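Local coordinates for protein tungsten-containing formylmethanofuran dehydrogenase 2 subunit C (Methanothermobacter wolfeii, PDB 5T5I) that is a subunit of the tungsten-dependent formylmethanofuran dehydrogenase complex, which probably interconverts carbon dioxide and methanofuran with formylmethanofuran in methanogenesis, at residues C[32-37]-C[52-57]; C[189-194]-C[236-241]; C[213-218]-C[258-263]. One frame throughout, in Å; residues are numbered along the deposited sequence.

Interaction 1 of 3, residues C[32-37]-C[52-57]; sequences EEIKNI and FEVSGE
Val54 of strand 52-56 presents both of its methyl branches to helix 31-35, one to Ile34 and the other to Lys35, and these two packings make up the contact. The apolar pair is Ile34 with Val54: the methyl CG2 of Ile34 meets CG1 of Val54 at 3.8 Å, the two side chains crossing at about a right angle. In Val54, CG1 lies anti to the backbone N (chi1 -172°), which places CG2 beside that N and turns it to the lysine.

The second packing is aliphatic, although its partner carries a charge. CG of Lys35 lies 3.8 Å from CG2 of Val54, and from there the extended lysine chain runs past the valine in the opposite direction, bringing CE to 3.9 Å from the Val54 carbonyl O. The ammonium is thereby carried clear of the valine methyls; NZ makes a long salt bridge of 3.7 Å with OE1 of Glu32, one helical turn back.

No hydrogen bond joins the segments. Ile34 also packs on Phe26 of helix 23-26, and Val54 on Leu6 of strand 3-8, the antiparallel neighbour of 52-56, so the short helix packs on a face of the outermost strand, 52-56, beside helix 23-26.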
loop_
_atom_site.group_PDB
_atom_site.type_symbol
_atom_site.label_atom_id
_atom_site.label_comp_id
_atom_site.label_asym_id
_atom_site.label_seq_id
_atom_site.Cartn_x
_atom_site.Cartn_y
_atom_site.Cartn_z
ATOM N N GLU C 32 -46.045 45.575 35.109
ATOM C CA GLU C 32 -47.297 45.248 34.409
ATOM C C GLU C 32 -47.179 45.487 32.895
ATOM O O GLU C 32 -47.696 44.685 32.115
ATOM C CB GLU C 32 -48.484 46.040 35.024
ATOM C CG GLU C 32 -49.730 45.211 35.265
ATOM C CD GLU C 32 -49.558 43.949 36.094
ATOM O OE1 GLU C 32 -50.130 42.919 35.683
ATOM O OE2 GLU C 32 -48.834 43.970 37.118
ATOM N N GLU C 33 -46.465 46.548 32.478
ATOM C CA GLU C 33 -46.234 46.817 31.052
ATOM C C GLU C 33 -45.292 45.763 30.443
ATOM O O GLU C 33 -45.497 45.363 29.299
ATOM C CB GLU C 33 -45.653 48.224 30.836
ATOM C CG GLU C 33 -46.662 49.341 31.029
ATOM C CD GLU C 33 -46.039 50.720 30.949
ATOM O OE1 GLU C 33 -46.388 51.479 30.018
ATOM O OE2 GLU C 33 -45.173 51.029 31.797
ATOM N N ILE C 34 -44.287 45.296 31.214
ATOM C CA ILE C 34 -43.346 44.264 30.754
ATOM C C ILE C 34 -44.094 42.940 30.482
ATOM O O ILE C 34 -43.803 42.283 29.479
ATOM C CB ILE C 34 -42.137 44.109 31.732
ATOM C CG1 ILE C 34 -41.240 45.377 31.672
ATOM C CG2 ILE C 34 -41.297 42.850 31.412
ATOM C CD1 ILE C 34 -40.290 45.531 32.808
ATOM N N LYS C 35 -45.087 42.583 31.326
ATOM C CA LYS C 35 -45.906 41.375 31.131
ATOM C C LYS C 35 -46.699 41.430 29.814
ATOM O O LYS C 35 -47.023 40.379 29.277
ATOM C CB LYS C 35 -46.902 41.174 32.289
ATOM C CG LYS C 35 -46.281 40.817 33.635
ATOM C CD LYS C 35 -47.352 40.831 34.727
ATOM C CE LYS C 35 -46.805 40.501 36.090
ATOM N NZ LYS C 35 -47.894 40.375 37.100
ATOM N N ASN C 36 -47.036 42.645 29.318
ATOM C CA ASN C 36 -47.778 42.828 28.060
ATOM C C ASN C 36 -46.885 42.928 26.814
ATOM O O ASN C 36 -47.425 43.091 25.722
ATOM C CB ASN C 36 -48.708 44.064 28.155
ATOM C CG ASN C 36 -49.870 43.859 29.091
ATOM O OD1 ASN C 36 -50.383 42.750 29.242
ATOM N ND2 ASN C 36 -50.344 44.928 29.716
ATOM N N ILE C 37 -45.543 42.808 26.953
ATOM C CA ILE C 37 -44.634 42.847 25.805
ATOM C C ILE C 37 -44.990 41.690 24.871
ATOM O O ILE C 37 -45.171 40.559 25.328
ATOM C CB ILE C 37 -43.137 42.813 26.254
ATOM C CG1 ILE C 37 -42.731 44.194 26.821
ATOM C CG2 ILE C 37 -42.197 42.417 25.101
ATOM C CD1 ILE C 37 -41.385 44.221 27.544
ATOM N N PHE C 52 -43.931 33.668 31.040
ATOM C CA PHE C 52 -42.983 34.033 32.091
ATOM C C PHE C 52 -43.674 34.737 33.237
ATOM O O PHE C 52 -44.529 35.589 32.991
ATOM C CB PHE C 52 -41.908 35.007 31.566
ATOM C CG PHE C 52 -41.007 34.435 30.500
ATOM C CD1 PHE C 52 -41.360 34.501 29.161
ATOM C CD2 PHE C 52 -39.814 33.825 30.838
ATOM C CE1 PHE C 52 -40.538 33.950 28.179
ATOM C CE2 PHE C 52 -38.999 33.268 29.863
ATOM C CZ PHE C 52 -39.371 33.316 28.540
ATOM N N GLU C 53 -43.244 34.454 34.482
ATOM C CA GLU C 53 -43.676 35.224 35.647
ATOM C C GLU C 53 -42.710 36.420 35.619
ATOM O O GLU C 53 -41.562 36.236 35.200
ATOM C CB GLU C 53 -43.496 34.453 36.965
ATOM C CG GLU C 53 -44.227 33.120 37.052
ATOM C CD GLU C 53 -45.721 33.183 37.308
ATOM O OE1 GLU C 53 -46.283 34.302 37.359
ATOM O OE2 GLU C 53 -46.331 32.100 37.459
ATOM N N VAL C 54 -43.161 37.627 35.984
ATOM C CA VAL C 54 -42.318 38.832 35.964
ATOM C C VAL C 54 -42.343 39.514 37.340
ATOM O O VAL C 54 -43.417 39.689 37.908
ATOM C CB VAL C 54 -42.745 39.831 34.850
ATOM C CG1 VAL C 54 -41.735 40.976 34.718
ATOM C CG2 VAL C 54 -42.927 39.128 33.499
ATOM N N SER C 55 -41.157 39.920 37.848
ATOM C CA SER C 55 -41.000 40.652 39.107
ATOM C C SER C 55 -39.719 41.509 39.065
ATOM O O SER C 55 -38.920 41.386 38.130
ATOM C CB SER C 55 -40.945 39.689 40.293
ATOM O OG SER C 55 -39.807 38.848 40.238
ATOM N N GLY C 56 -39.542 42.362 40.072
ATOM C CA GLY C 56 -38.359 43.206 40.197
ATOM C C GLY C 56 -38.628 44.691 40.194
ATOM O O GLY C 56 -39.742 45.122 40.493
ATOM N N GLU C 57 -37.600 45.481 39.839
ATOM C CA GLU C 57 -37.662 46.947 39.869
ATOM C C GLU C 57 -37.444 47.595 38.494
ATOM O O GLU C 57 -36.391 47.404 37.891
ATOM C CB GLU C 57 -36.657 47.537 40.896
ATOM C CG GLU C 57 -35.269 46.900 40.917
ATOM C CD GLU C 57 -34.252 47.554 41.836
ATOM O OE1 GLU C 57 -34.410 48.752 42.166
ATOM O OE2 GLU C 57 -33.274 46.865 42.204
#

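Interaction 2 of 3, residues C[189-194]-C[236-241]; sequences LIIIEG and EELPGA
The methylene CG of Glu236 is touched by two methyls of strand 187-192, CD2 of Leu189 and CD1 of Ile191, each 4.0 Å away. Leu189 and Ile191 stand two residues apart and their side chains project from the same side of the strand; each crosses the glutamate chain obliquely. CD1 of Ile191 serves a second neighbour as well, reaching CD2 of Leu238 at a looser 4.4 Å. Glu236 and Leu238 in turn point from one side of strand 236-239, so two apolar residues of one strand face a glutamate stem and a leucine of the other. The contact is made by side chains alone, without a hydrogen bond between the segments.

The shape of Glu236 explains how a charged residue can share this apolar layer. The bend at the second torsion (chi2 -79°) turns the carboxylate off from the CG that meets the two methyls, and OE1 forms a salt bridge with Lys170 NZ. The aliphatic part of the residue packs against strand 187-192 while its charge is paired at the neighbouring strand 170-173.

Further out, Leu189 rests on Val233 and Leu238 on Ile231, both from the hairpin partner 231-233. The axes of strands 189-192 and 236-239 pass 11.1 Å apart at 37°, a spacing of packed layers and not of paired strands. The 231-233/236-239 hairpin therefore lies over one face of the parallel run 170-173, 187-192 and 208-211, near the C-terminal end of the right-handed β-helix expected for this family.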
loop_
_atom_site.group_PDB
_atom_site.type_symbol
_atom_site.label_atom_id
_atom_site.label_comp_id
_atom_site.label_asym_id
_atom_site.label_seq_id
_atom_site.Cartn_x
_atom_site.Cartn_y
_atom_site.Cartn_z
ATOM N N LEU C 189 -10.276 38.251 14.913
ATOM C CA LEU C 189 -9.433 37.258 15.577
ATOM C C LEU C 189 -10.296 36.108 16.098
ATOM O O LEU C 189 -11.290 36.345 16.776
ATOM C CB LEU C 189 -8.633 37.923 16.729
ATOM C CG LEU C 189 -7.880 37.003 17.693
ATOM C CD1 LEU C 189 -6.812 36.185 16.975
ATOM C CD2 LEU C 189 -7.249 37.814 18.843
ATOM N N ILE C 190 -9.923 34.873 15.758
ATOM C CA ILE C 190 -10.569 33.664 16.267
ATOM C C ILE C 190 -9.494 32.879 17.019
ATOM O O ILE C 190 -8.456 32.549 16.436
ATOM C CB ILE C 190 -11.211 32.797 15.163
ATOM C CG1 ILE C 190 -12.354 33.565 14.462
ATOM C CG2 ILE C 190 -11.755 31.464 15.746
ATOM C CD1 ILE C 190 -12.791 32.945 13.130
ATOM N N ILE C 191 -9.746 32.563 18.299
ATOM C CA ILE C 191 -8.841 31.724 19.095
ATOM C C ILE C 191 -9.601 30.431 19.453
ATOM O O ILE C 191 -10.635 30.494 20.101
ATOM C CB ILE C 191 -8.303 32.422 20.373
ATOM C CG1 ILE C 191 -7.494 33.695 20.019
ATOM C CG2 ILE C 191 -7.436 31.419 21.184
ATOM C CD1 ILE C 191 -7.114 34.571 21.218
ATOM N N ILE C 192 -9.065 29.277 19.067
ATOM C CA ILE C 192 -9.624 27.959 19.413
ATOM C C ILE C 192 -8.617 27.300 20.376
ATOM O O ILE C 192 -7.494 26.972 19.981
ATOM C CB ILE C 192 -9.918 27.119 18.136
ATOM C CG1 ILE C 192 -10.988 27.834 17.246
ATOM C CG2 ILE C 192 -10.394 25.696 18.504
ATOM C CD1 ILE C 192 -10.872 27.539 15.797
ATOM N N GLU C 193 -8.989 27.155 21.650
ATOM C CA GLU C 193 -8.078 26.598 22.648
ATOM C C GLU C 193 -7.971 25.073 22.549
ATOM O O GLU C 193 -6.969 24.507 22.965
ATOM C CB GLU C 193 -8.436 27.069 24.061
ATOM C CG GLU C 193 -8.435 28.588 24.179
ATOM C CD GLU C 193 -8.643 29.160 25.570
ATOM O OE1 GLU C 193 -8.978 28.390 26.497
ATOM O OE2 GLU C 193 -8.522 30.397 25.719
ATOM N N GLY C 194 -8.990 24.441 21.977
ATOM C CA GLY C 194 -9.029 23.011 21.745
ATOM C C GLY C 194 -8.664 22.640 20.322
ATOM O O GLY C 194 -7.847 23.305 19.681
ATOM N N GLU C 236 -3.746 40.066 22.694
ATOM C CA GLU C 236 -3.788 38.736 23.311
ATOM C C GLU C 236 -2.402 38.123 23.272
ATOM O O GLU C 236 -1.863 37.917 22.188
ATOM C CB GLU C 236 -4.762 37.802 22.559
ATOM C CG GLU C 236 -6.215 38.186 22.726
ATOM C CD GLU C 236 -6.848 37.762 24.039
ATOM O OE1 GLU C 236 -8.047 38.066 24.230
ATOM O OE2 GLU C 236 -6.160 37.145 24.882
ATOM N N GLU C 237 -1.848 37.807 24.442
ATOM C CA GLU C 237 -0.522 37.208 24.580
ATOM C C GLU C 237 -0.687 35.688 24.618
ATOM O O GLU C 237 -1.424 35.176 25.458
ATOM C CB GLU C 237 0.156 37.718 25.855
ATOM C CG GLU C 237 0.415 39.219 25.816
ATOM C CD GLU C 237 0.967 39.840 27.087
ATOM O OE1 GLU C 237 0.879 39.204 28.164
ATOM O OE2 GLU C 237 1.453 40.993 27.009
ATOM N N LEU C 238 -0.050 34.978 23.680
ATOM C CA LEU C 238 -0.149 33.521 23.548
ATOM C C LEU C 238 1.257 32.895 23.680
ATOM O O LEU C 238 2.042 32.942 22.729
ATOM C CB LEU C 238 -0.792 33.181 22.198
ATOM C CG LEU C 238 -2.180 33.808 21.950
ATOM C CD1 LEU C 238 -2.390 34.160 20.482
ATOM C CD2 LEU C 238 -3.282 32.900 22.423
ATOM N N PRO C 239 1.628 32.379 24.867
ATOM C CA PRO C 239 2.982 31.812 25.027
ATOM C C PRO C 239 3.182 30.493 24.283
ATOM O O PRO C 239 2.230 29.743 24.083
ATOM C CB PRO C 239 3.102 31.618 26.536
ATOM C CG PRO C 239 1.704 31.355 26.973
ATOM C CD PRO C 239 0.838 32.230 26.103
ATOM N N GLY C 240 4.422 30.226 23.896
ATOM C CA GLY C 240 4.773 29.001 23.195
ATOM C C GLY C 240 5.051 29.195 21.723
ATOM O O GLY C 240 4.934 30.301 21.201
ATOM N N ALA C 241 5.397 28.096 21.051
ATOM C CA ALA C 241 5.728 28.095 19.633
ATOM C C ALA C 241 4.525 27.722 18.773
ATOM O O ALA C 241 3.762 26.811 19.116
ATOM C CB ALA C 241 6.900 27.148 19.364
#

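Interaction 3 of 3, residues C[213-218]-C[258-263]; sequences GMMQEF and VYAAVG
The loop that leaves strand 208-211 closes over the next strand of the β-helical run, 256-261, by means of Met215 and Phe218. The methyl CE of Met215 reaches CB of Ala260 at 3.9 Å, whereas its sulfur SD stands farther off, 4.4 Å from CG1 of Val258. A bend at the third torsion (chi3 -57°) folds this methyl back, and the same CE also lies over one face of the Phe218 ring, 3.6 Å above the plane and displaced toward the rim. One methyl is therefore held between an aromatic ring of its own loop and an alanine of the strand.

Phe218 and Val258 approach from opposite directions. CZ is the leading atom of the ring and meets both CB and CG1 of the valine at 4.0 Å, with CG2 close behind at 4.1 Å; CG1 comes to the ring obliquely. Phe218 has its CG anti to the backbone N (chi1 -166°), a torsion that extends the ring toward the strand.

Strand 256-261 pairs parallel with 208-211 on one side and antiparallel with 241-247 on the other, which in turn pairs with 223-229, so the parallel coil gives way here to antiparallel pairing. The Phe218 ring also meets Phe245 of strand 241-247 edge-to-face.

Asn265 ties loop and strand together: its OD1 accepts a hydrogen bond from Met215 N, and its ND2 bonds Gly213 O and Ala261 O. The carboxylate of Glu217, in the same loop, forms salt bridges to another protein chain of the assembly.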
loop_
_atom_site.group_PDB
_atom_site.type_symbol
_atom_site.label_atom_id
_atom_site.label_comp_id
_atom_site.label_asym_id
_atom_site.label_seq_id
_atom_site.Cartn_x
_atom_site.Cartn_y
_atom_site.Cartn_z
ATOM N N GLY C 213 -4.833 23.615 20.125
ATOM C CA GLY C 213 -4.906 22.159 20.087
ATOM C C GLY C 213 -4.487 21.630 18.725
ATOM O O GLY C 213 -3.700 22.263 18.004
ATOM N N MET C 214 -4.996 20.453 18.379
ATOM C CA MET C 214 -4.658 19.769 17.136
ATOM C C MET C 214 -5.640 20.071 16.011
ATOM O O MET C 214 -6.848 19.956 16.213
ATOM C CB MET C 214 -4.645 18.244 17.390
ATOM C CG MET C 214 -4.359 17.407 16.157
ATOM S SD MET C 214 -4.187 15.654 16.551
ATOM C CE MET C 214 -3.437 15.071 15.077
ATOM N N MET C 215 -5.117 20.359 14.806
ATOM C CA MET C 215 -5.926 20.465 13.581
ATOM C C MET C 215 -5.747 19.078 12.935
ATOM O O MET C 215 -4.618 18.730 12.585
ATOM C CB MET C 215 -5.423 21.554 12.615
ATOM C CG MET C 215 -5.531 22.950 13.160
ATOM S SD MET C 215 -5.402 24.221 11.887
ATOM C CE MET C 215 -3.857 23.847 11.186
ATOM N N GLN C 216 -6.804 18.254 12.849
ATOM C CA GLN C 216 -6.651 16.912 12.256
ATOM C C GLN C 216 -6.221 16.985 10.777
ATOM O O GLN C 216 -5.391 16.185 10.345
ATOM C CB GLN C 216 -7.939 16.075 12.369
ATOM C CG GLN C 216 -8.356 15.703 13.790
ATOM C CD GLN C 216 -9.605 14.837 13.801
ATOM O OE1 GLN C 216 -9.822 13.995 12.923
ATOM N NE2 GLN C 216 -10.447 14.986 14.812
ATOM N N GLU C 217 -6.803 17.945 10.024
ATOM C CA GLU C 217 -6.540 18.180 8.601
ATOM C C GLU C 217 -6.461 19.673 8.333
ATOM O O GLU C 217 -7.097 20.451 9.032
ATOM C CB GLU C 217 -7.681 17.625 7.752
ATOM C CG GLU C 217 -7.916 16.130 7.890
ATOM C CD GLU C 217 -9.218 15.713 7.235
ATOM O OE1 GLU C 217 -9.336 15.867 5.999
ATOM O OE2 GLU C 217 -10.166 15.352 7.968
ATOM N N PHE C 218 -5.688 20.067 7.320
ATOM C CA PHE C 218 -5.546 21.469 6.937
ATOM C C PHE C 218 -5.706 21.606 5.404
ATOM O O PHE C 218 -6.299 20.716 4.793
ATOM C CB PHE C 218 -4.256 22.065 7.528
ATOM C CG PHE C 218 -4.101 23.578 7.511
ATOM C CD1 PHE C 218 -5.170 24.413 7.826
ATOM C CD2 PHE C 218 -2.902 24.163 7.126
ATOM C CE1 PHE C 218 -5.031 25.798 7.777
ATOM C CE2 PHE C 218 -2.768 25.551 7.080
ATOM C CZ PHE C 218 -3.824 26.359 7.429
ATOM N N VAL C 258 -2.942 31.796 9.829
ATOM C CA VAL C 258 -3.338 30.693 10.705
ATOM C C VAL C 258 -2.102 30.322 11.553
ATOM O O VAL C 258 -1.049 30.002 10.986
ATOM C CB VAL C 258 -3.890 29.457 9.941
ATOM C CG1 VAL C 258 -4.121 28.273 10.889
ATOM C CG2 VAL C 258 -5.184 29.800 9.210
ATOM N N TYR C 259 -2.241 30.361 12.891
ATOM C CA TYR C 259 -1.203 29.927 13.842
ATOM C C TYR C 259 -1.668 28.578 14.426
ATOM O O TYR C 259 -2.820 28.460 14.836
ATOM C CB TYR C 259 -1.004 30.933 14.992
ATOM C CG TYR C 259 -0.275 32.197 14.598
ATOM C CD1 TYR C 259 1.097 32.194 14.383
ATOM C CD2 TYR C 259 -0.938 33.418 14.544
ATOM C CE1 TYR C 259 1.786 33.367 14.074
ATOM C CE2 TYR C 259 -0.250 34.606 14.289
ATOM C CZ TYR C 259 1.109 34.573 14.031
ATOM O OH TYR C 259 1.773 35.750 13.768
ATOM N N ALA C 260 -0.801 27.569 14.430
ATOM C CA ALA C 260 -1.140 26.254 14.978
ATOM C C ALA C 260 -0.003 25.795 15.911
ATOM O O ALA C 260 1.160 25.754 15.484
ATOM C CB ALA C 260 -1.354 25.250 13.852
ATOM N N ALA C 261 -0.336 25.477 17.181
ATOM C CA ALA C 261 0.635 25.045 18.218
ATOM C C ALA C 261 1.545 23.916 17.723
ATOM O O ALA C 261 1.047 22.904 17.206
ATOM C CB ALA C 261 -0.091 24.602 19.473
ATOM N N VAL C 262 2.873 24.104 17.854
ATOM C CA VAL C 262 3.834 23.140 17.304
ATOM C C VAL C 262 3.707 21.715 17.888
ATOM O O VAL C 262 3.878 20.749 17.143
ATOM C CB VAL C 262 5.321 23.603 17.355
ATOM C CG1 VAL C 262 5.538 24.915 16.590
ATOM C CG2 VAL C 262 5.862 23.671 18.781
ATOM N N GLY C 263 3.467 21.618 19.194
ATOM C CA GLY C 263 3.379 20.356 19.921
ATOM C C GLY C 263 2.454 19.296 19.354
ATOM O O GLY C 263 2.786 18.108 19.409
#

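Interaction 1 stands at one end of the elongated chain and interactions 2 and 3 at the other, on opposite sides of its centre: centre to centre, interaction 1 is about 43 Å from interaction 2 and about 49 Å from interaction 3. Parallel strands from 66-69 to 208-211 fill the stretch between them, so the contacts lie toward the two ends of a β-helical body. Interaction 1 is complete before the others begin along the chain. Interactions 2 and 3 interleave in sequence, with centres about 11 Å apart, and touch through a probable hydrogen bond between Ala241 O and Val262 N (3.1 Å); together they join the last turns of the coil to the C-terminal strands that pack on them.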